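Local coordinates for succinoglycan biosynthesis protein (Bacillus cereus ATCC 14579, PDB 2QGM), which is of unproven function but belongs to the erythromycin esterase family and may take part in making the exopolysaccharide succinoglycan, at residues N307-K312 with Y336-S341; V401-L407 with F422-E428. All blocks are in the same frame, centred on the assembly; numbering follows the deposited sequence.

Interaction 1: N307-K312 with Y336-S341; sequences NIHIAK and YVTIGS
Residues 307-310 make a short helical turn, closed by Ala311 N to Asn307 O (3.1 Å), and Ala311 leaves helical angles. Beside it runs strand 336-341, with Asn307 nearest Gly340 (CA-CA 5.8 Å).

Hydrogen bonds hold both ends. The Asn307 side-chain amide (chi1 -84°, chi2 -12°) pairs with both N and O of Ser341: Ser341 N donates to Asn307 OD1 (2.9 Å) and Asn307 ND2 to Ser341 O (2.7 Å). At the far end Tyr336, chi1 t, lays its ring so that OH donates to Ile310 O (2.7 Å).

The turn follows strand 301-304 of the central mixed sheet, separated from strand 336-344 by strand 76-79, so the contact reaches across the end of that strand, where the Asn307 backbone bonds to Glu81.

Van der Waals contact fills the middle. Ile310 (chi1 p, chi2 94°) sets CD1 4.3 Å from Thr338 CB and 4.0 Å from Ile339 O, and its O 3.1 Å from Thr338 CG2. Tyr336 and Thr338 direct CB toward the turn; the CB atoms of Val337 and Ile339 point away, and their side chains pack on Ile71 and Ile432. Lys312 CG lies 3.7 Å from Thr338 OG1, and its NZ continues to Leu427 O and Asp431.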
loop_
_atom_site.group_PDB
_atom_site.type_symbol
_atom_site.label_atom_id
_atom_site.label_comp_id
_atom_site.label_asym_id
_atom_site.label_seq_id
_atom_site.Cartn_x
_atom_site.Cartn_y
_atom_site.Cartn_z
ATOM N N ASN A 307 6.152 -1.600 3.565
ATOM C CA ASN A 307 6.200 -2.779 4.434
ATOM C C ASN A 307 5.466 -2.481 5.734
ATOM O O ASN A 307 4.718 -3.306 6.250
ATOM C CB ASN A 307 7.642 -3.132 4.811
ATOM C CG ASN A 307 8.349 -3.967 3.764
ATOM O OD1 ASN A 307 7.733 -4.493 2.834
ATOM N ND2 ASN A 307 9.661 -4.118 3.930
ATOM N N ILE A 308 5.711 -1.297 6.277
ATOM C CA ILE A 308 5.098 -0.890 7.535
ATOM C C ILE A 308 3.579 -1.069 7.590
ATOM O O ILE A 308 3.044 -1.563 8.585
ATOM C CB ILE A 308 5.428 0.585 7.834
ATOM C CG1 ILE A 308 6.925 0.738 8.096
ATOM C CG2 ILE A 308 4.577 1.085 9.003
ATOM C CD1 ILE A 308 7.425 0.017 9.331
ATOM N N HIS A 309 2.891 -0.669 6.526
ATOM C CA HIS A 309 1.437 -0.751 6.489
ATOM C C HIS A 309 0.833 -2.116 6.176
ATOM O O HIS A 309 -0.271 -2.413 6.622
ATOM C CB HIS A 309 0.888 0.294 5.508
ATOM C CG HIS A 309 1.219 1.702 5.890
ATOM N ND1 HIS A 309 0.627 2.343 6.954
ATOM C CD2 HIS A 309 2.117 2.576 5.372
ATOM C CE1 HIS A 309 1.144 3.554 7.077
ATOM N NE2 HIS A 309 2.050 3.717 6.129
ATOM N N ILE A 310 1.540 -2.950 5.416
ATOM C CA ILE A 310 0.998 -4.263 5.088
ATOM C C ILE A 310 1.348 -5.354 6.103
ATOM O O ILE A 310 0.707 -6.407 6.133
ATOM C CB ILE A 310 1.436 -4.723 3.662
ATOM C CG1 ILE A 310 2.948 -4.899 3.584
ATOM C CG2 ILE A 310 0.957 -3.711 2.627
ATOM C CD1 ILE A 310 3.416 -6.321 3.854
ATOM N N ALA A 311 2.345 -5.091 6.948
ATOM C CA ALA A 311 2.804 -6.053 7.958
ATOM C C ALA A 311 1.741 -6.531 8.941
ATOM O O ALA A 311 0.818 -5.799 9.291
ATOM C CB ALA A 311 3.978 -5.459 8.736
ATOM N N LYS A 312 1.900 -7.767 9.394
ATOM C CA LYS A 312 0.976 -8.358 10.343
ATOM C C LYS A 312 1.144 -7.741 11.728
ATOM O O LYS A 312 0.205 -7.734 12.533
ATOM C CB LYS A 312 1.209 -9.867 10.426
ATOM C CG LYS A 312 0.966 -10.584 9.114
ATOM C CD LYS A 312 1.225 -12.075 9.229
ATOM C CE LYS A 312 2.712 -12.391 9.308
ATOM N NZ LYS A 312 2.958 -13.867 9.356
ATOM N N TYR A 336 -5.904 -13.175 4.175
ATOM C CA TYR A 336 -4.997 -12.056 3.906
ATOM C C TYR A 336 -3.565 -12.569 3.993
ATOM O O TYR A 336 -3.101 -12.975 5.058
ATOM C CB TYR A 336 -5.188 -10.917 4.917
ATOM C CG TYR A 336 -4.156 -9.806 4.796
ATOM C CD1 TYR A 336 -3.987 -9.113 3.599
ATOM C CD2 TYR A 336 -3.369 -9.432 5.882
ATOM C CE1 TYR A 336 -3.067 -8.072 3.486
ATOM C CE2 TYR A 336 -2.444 -8.389 5.781
ATOM C CZ TYR A 336 -2.301 -7.713 4.573
ATOM O OH TYR A 336 -1.404 -6.675 4.447
ATOM N N VAL A 337 -2.873 -12.567 2.860
ATOM C CA VAL A 337 -1.489 -13.023 2.811
ATOM C C VAL A 337 -0.593 -11.798 2.662
ATOM O O VAL A 337 -0.891 -10.892 1.883
ATOM C CB VAL A 337 -1.249 -13.979 1.614
ATOM C CG1 VAL A 337 0.237 -14.205 1.423
ATOM C CG2 VAL A 337 -1.941 -15.316 1.864
ATOM N N THR A 338 0.497 -11.771 3.423
ATOM C CA THR A 338 1.439 -10.656 3.387
ATOM C C THR A 338 2.766 -11.013 2.761
ATOM O O THR A 338 3.406 -11.984 3.155
ATOM C CB THR A 338 1.742 -10.112 4.800
ATOM O OG1 THR A 338 2.074 -11.198 5.675
ATOM C CG2 THR A 338 0.556 -9.360 5.345
ATOM N N ILE A 339 3.181 -10.206 1.789
ATOM C CA ILE A 339 4.448 -10.399 1.097
ATOM C C ILE A 339 5.306 -9.163 1.332
ATOM O O ILE A 339 5.086 -8.123 0.709
ATOM C CB ILE A 339 4.233 -10.554 -0.417
ATOM C CG1 ILE A 339 3.223 -11.672 -0.666
ATOM C CG2 ILE A 339 5.569 -10.832 -1.115
ATOM C CD1 ILE A 339 2.863 -11.870 -2.116
ATOM N N GLY A 340 6.281 -9.284 2.228
ATOM C CA GLY A 340 7.161 -8.171 2.535
ATOM C C GLY A 340 8.307 -8.023 1.547
ATOM O O GLY A 340 8.669 -8.973 0.851
ATOM N N SER A 341 8.880 -6.826 1.498
ATOM C CA SER A 341 9.991 -6.519 0.604
ATOM C C SER A 341 11.288 -6.346 1.379
ATOM O O SER A 341 11.334 -5.606 2.363
ATOM C CB SER A 341 9.698 -5.227 -0.162
ATOM O OG SER A 341 10.874 -4.688 -0.749
#

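Interaction 2: V401-L407 with F422-E428; sequences VKAKRPL and FDTSLLE
Leu407 CD1 meets Leu426 CD1 at 3.7 Å in the apolar centre, with both leucines in the tp rotamer. Leu407 CB lies 3.8 Å from Thr424 CG2, and Val401 extends the patch, CG1 to Leu426 CD2 and CG2 to Leu427 CB, both 4.1 Å.

Around this runs a two-stranded antiparallel hairpin. The axes of 404-407 and 422-425 come within 4.2 Å, their directions 131° apart, so the pair is strongly twisted. Arg405 and Thr424 form a hydrogen-bonded pair (Arg405 N to Thr424 O 2.9 Å, Thr424 N to Arg405 O 3.2 Å), as do Leu407 and Phe422 (Leu407 N to Phe422 O 2.7 Å, Phe422 N to Leu407 O 2.8 Å). Between them, Pro406 faces Asp423 in a non-hydrogen-bonded pair (CA-CA 4.3 Å), where the proline needs no NH.

Past the ladder, Ser425 is the N-cap of helix 426-429: its OG accepts from Glu428 N (3.2 Å) and donates to Val401 O (2.8 Å). Val401 O also takes Leu427 N (3.1 Å), tying the end of helix 395-402 to the start of the next.

At the solvent edge, Lys404 NZ forms a salt bridge with Glu428 OE1 (3.4 Å), and Arg405 NH1 folds back on Lys404 O (3.1 Å).

Phe374 of helix 374-380 packs against Arg405, Leu407 and Leu426, and helix 426-429 leads on toward strand 432-439 of the main sheet.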
loop_
_atom_site.group_PDB
_atom_site.type_symbol
_atom_site.label_atom_id
_atom_site.label_comp_id
_atom_site.label_asym_id
_atom_site.label_seq_id
_atom_site.Cartn_x
_atom_site.Cartn_y
_atom_site.Cartn_z
ATOM N N VAL A 401 13.760 -17.000 11.093
ATOM C CA VAL A 401 12.678 -16.037 10.859
ATOM C C VAL A 401 11.818 -15.767 12.091
ATOM O O VAL A 401 11.184 -14.716 12.191
ATOM C CB VAL A 401 11.739 -16.490 9.724
ATOM C CG1 VAL A 401 12.489 -16.514 8.402
ATOM C CG2 VAL A 401 11.168 -17.853 10.040
ATOM N N LYS A 402 11.796 -16.720 13.019
ATOM C CA LYS A 402 11.012 -16.589 14.245
ATOM C C LYS A 402 11.773 -15.855 15.346
ATOM O O LYS A 402 11.193 -15.451 16.356
ATOM C CB LYS A 402 10.590 -17.972 14.757
ATOM C CG LYS A 402 9.507 -18.648 13.920
ATOM C CD LYS A 402 9.198 -20.041 14.441
ATOM C CE LYS A 402 8.044 -20.681 13.680
ATOM N NZ LYS A 402 6.756 -19.965 13.915
ATOM N N ALA A 403 13.075 -15.692 15.153
ATOM C CA ALA A 403 13.917 -15.006 16.125
ATOM C C ALA A 403 13.845 -13.497 15.924
ATOM O O ALA A 403 13.415 -13.024 14.873
ATOM C CB ALA A 403 15.360 -15.486 15.982
ATOM N N LYS A 404 14.255 -12.738 16.937
ATOM C CA LYS A 404 14.242 -11.285 16.835
ATOM C C LYS A 404 15.598 -10.768 16.384
ATOM O O LYS A 404 16.626 -11.053 17.005
ATOM C CB LYS A 404 13.867 -10.642 18.175
ATOM C CG LYS A 404 12.409 -10.822 18.579
ATOM C CD LYS A 404 12.056 -9.907 19.747
ATOM C CE LYS A 404 10.624 -10.118 20.218
ATOM N NZ LYS A 404 9.639 -9.970 19.110
ATOM N N ARG A 405 15.593 -10.011 15.293
ATOM C CA ARG A 405 16.814 -9.444 14.733
ATOM C C ARG A 405 16.474 -8.109 14.087
ATOM O O ARG A 405 15.307 -7.817 13.830
ATOM C CB ARG A 405 17.390 -10.378 13.666
ATOM C CG ARG A 405 17.686 -11.798 14.133
ATOM C CD ARG A 405 19.004 -11.886 14.886
ATOM N NE ARG A 405 19.442 -13.273 15.052
ATOM C CZ ARG A 405 19.159 -14.038 16.104
ATOM N NH1 ARG A 405 18.434 -13.561 17.107
ATOM N NH2 ARG A 405 19.601 -15.289 16.150
ATOM N N PRO A 406 17.489 -7.277 13.814
ATOM C CA PRO A 406 17.217 -5.982 13.188
ATOM C C PRO A 406 16.585 -6.160 11.813
ATOM O O PRO A 406 16.989 -7.039 11.045
ATOM C CB PRO A 406 18.599 -5.342 13.102
ATOM C CG PRO A 406 19.318 -5.935 14.288
ATOM C CD PRO A 406 18.904 -7.386 14.209
ATOM N N LEU A 407 15.582 -5.339 11.518
ATOM C CA LEU A 407 14.912 -5.383 10.224
ATOM C C LEU A 407 14.961 -3.977 9.653
ATOM O O LEU A 407 14.576 -3.014 10.312
ATOM C CB LEU A 407 13.455 -5.829 10.365
ATOM C CG LEU A 407 12.631 -5.827 9.066
ATOM C CD1 LEU A 407 13.130 -6.925 8.137
ATOM C CD2 LEU A 407 11.166 -6.046 9.385
ATOM N N PHE A 422 15.024 -1.973 12.896
ATOM C CA PHE A 422 14.109 -2.251 13.990
ATOM C C PHE A 422 14.113 -3.707 14.423
ATOM O O PHE A 422 14.004 -4.614 13.594
ATOM C CB PHE A 422 12.700 -1.837 13.572
ATOM C CG PHE A 422 12.581 -0.381 13.228
ATOM C CD1 PHE A 422 12.280 0.554 14.214
ATOM C CD2 PHE A 422 12.816 0.062 11.928
ATOM C CE1 PHE A 422 12.216 1.918 13.911
ATOM C CE2 PHE A 422 12.757 1.420 11.610
ATOM C CZ PHE A 422 12.457 2.351 12.604
ATOM N N ASP A 423 14.234 -3.920 15.729
ATOM C CA ASP A 423 14.265 -5.262 16.280
ATOM C C ASP A 423 12.885 -5.912 16.263
ATOM O O ASP A 423 11.941 -5.421 16.882
ATOM C CB ASP A 423 14.813 -5.226 17.706
ATOM C CG ASP A 423 15.069 -6.608 18.257
ATOM O OD1 ASP A 423 14.087 -7.333 18.514
ATOM O OD2 ASP A 423 16.252 -6.974 18.421
ATOM N N THR A 424 12.782 -7.027 15.547
ATOM C CA THR A 424 11.526 -7.751 15.430
ATOM C C THR A 424 11.755 -9.109 14.767
ATOM O O THR A 424 12.886 -9.465 14.439
ATOM C CB THR A 424 10.502 -6.942 14.589
ATOM O OG1 THR A 424 9.245 -7.628 14.567
ATOM C CG2 THR A 424 11.006 -6.774 13.162
ATOM N N SER A 425 10.673 -9.857 14.580
ATOM C CA SER A 425 10.735 -11.166 13.945
ATOM C C SER A 425 10.219 -11.039 12.523
ATOM O O SER A 425 9.200 -10.385 12.286
ATOM C CB SER A 425 9.884 -12.170 14.721
ATOM O OG SER A 425 9.458 -13.237 13.899
ATOM N N LEU A 426 10.908 -11.668 11.577
ATOM C CA LEU A 426 10.490 -11.588 10.178
ATOM C C LEU A 426 9.142 -12.264 9.928
ATOM O O LEU A 426 8.279 -11.677 9.282
ATOM C CB LEU A 426 11.564 -12.191 9.271
ATOM C CG LEU A 426 11.429 -11.798 7.795
ATOM C CD1 LEU A 426 11.736 -10.308 7.598
ATOM C CD2 LEU A 426 12.379 -12.654 6.972
ATOM N N LEU A 427 8.962 -13.486 10.434
ATOM C CA LEU A 427 7.699 -14.207 10.257
ATOM C C LEU A 427 6.551 -13.457 10.938
ATOM O O LEU A 427 5.408 -13.490 10.483
ATOM C CB LEU A 427 7.797 -15.615 10.849
ATOM C CG LEU A 427 6.471 -16.378 10.882
ATOM C CD1 LEU A 427 5.972 -16.633 9.453
ATOM C CD2 LEU A 427 6.651 -17.685 11.633
ATOM N N GLU A 428 6.872 -12.790 12.041
ATOM C CA GLU A 428 5.903 -12.017 12.805
ATOM C C GLU A 428 5.267 -10.952 11.920
ATOM O O GLU A 428 4.082 -10.635 12.055
ATOM C CB GLU A 428 6.622 -11.349 13.985
ATOM C CG GLU A 428 5.740 -10.570 14.942
ATOM C CD GLU A 428 6.551 -9.856 16.014
ATOM O OE1 GLU A 428 7.477 -10.480 16.573
ATOM O OE2 GLU A 428 6.258 -8.676 16.308
#

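In the fold
Interaction 1 is a buried contact about 9 Å from the centre of the chain, joining a helical turn to a strand of the main sheet; interaction 2 lies about 21 Å out and is partly exposed. Inside, an asparagine amide and a tyrosine hydroxyl supply the hydrogen bonds to backbone atoms. Outside, the work falls to a backbone ladder and helix capping, with leucines beneath and a salt bridge at the surface. The two share no helix or strand, yet they touch, their centres 14 Å apart: Lys312 NZ comes 2.7 Å from Leu427 O, probably a hydrogen bond, and Lys312 CB packs 3.4 Å from Glu428 O.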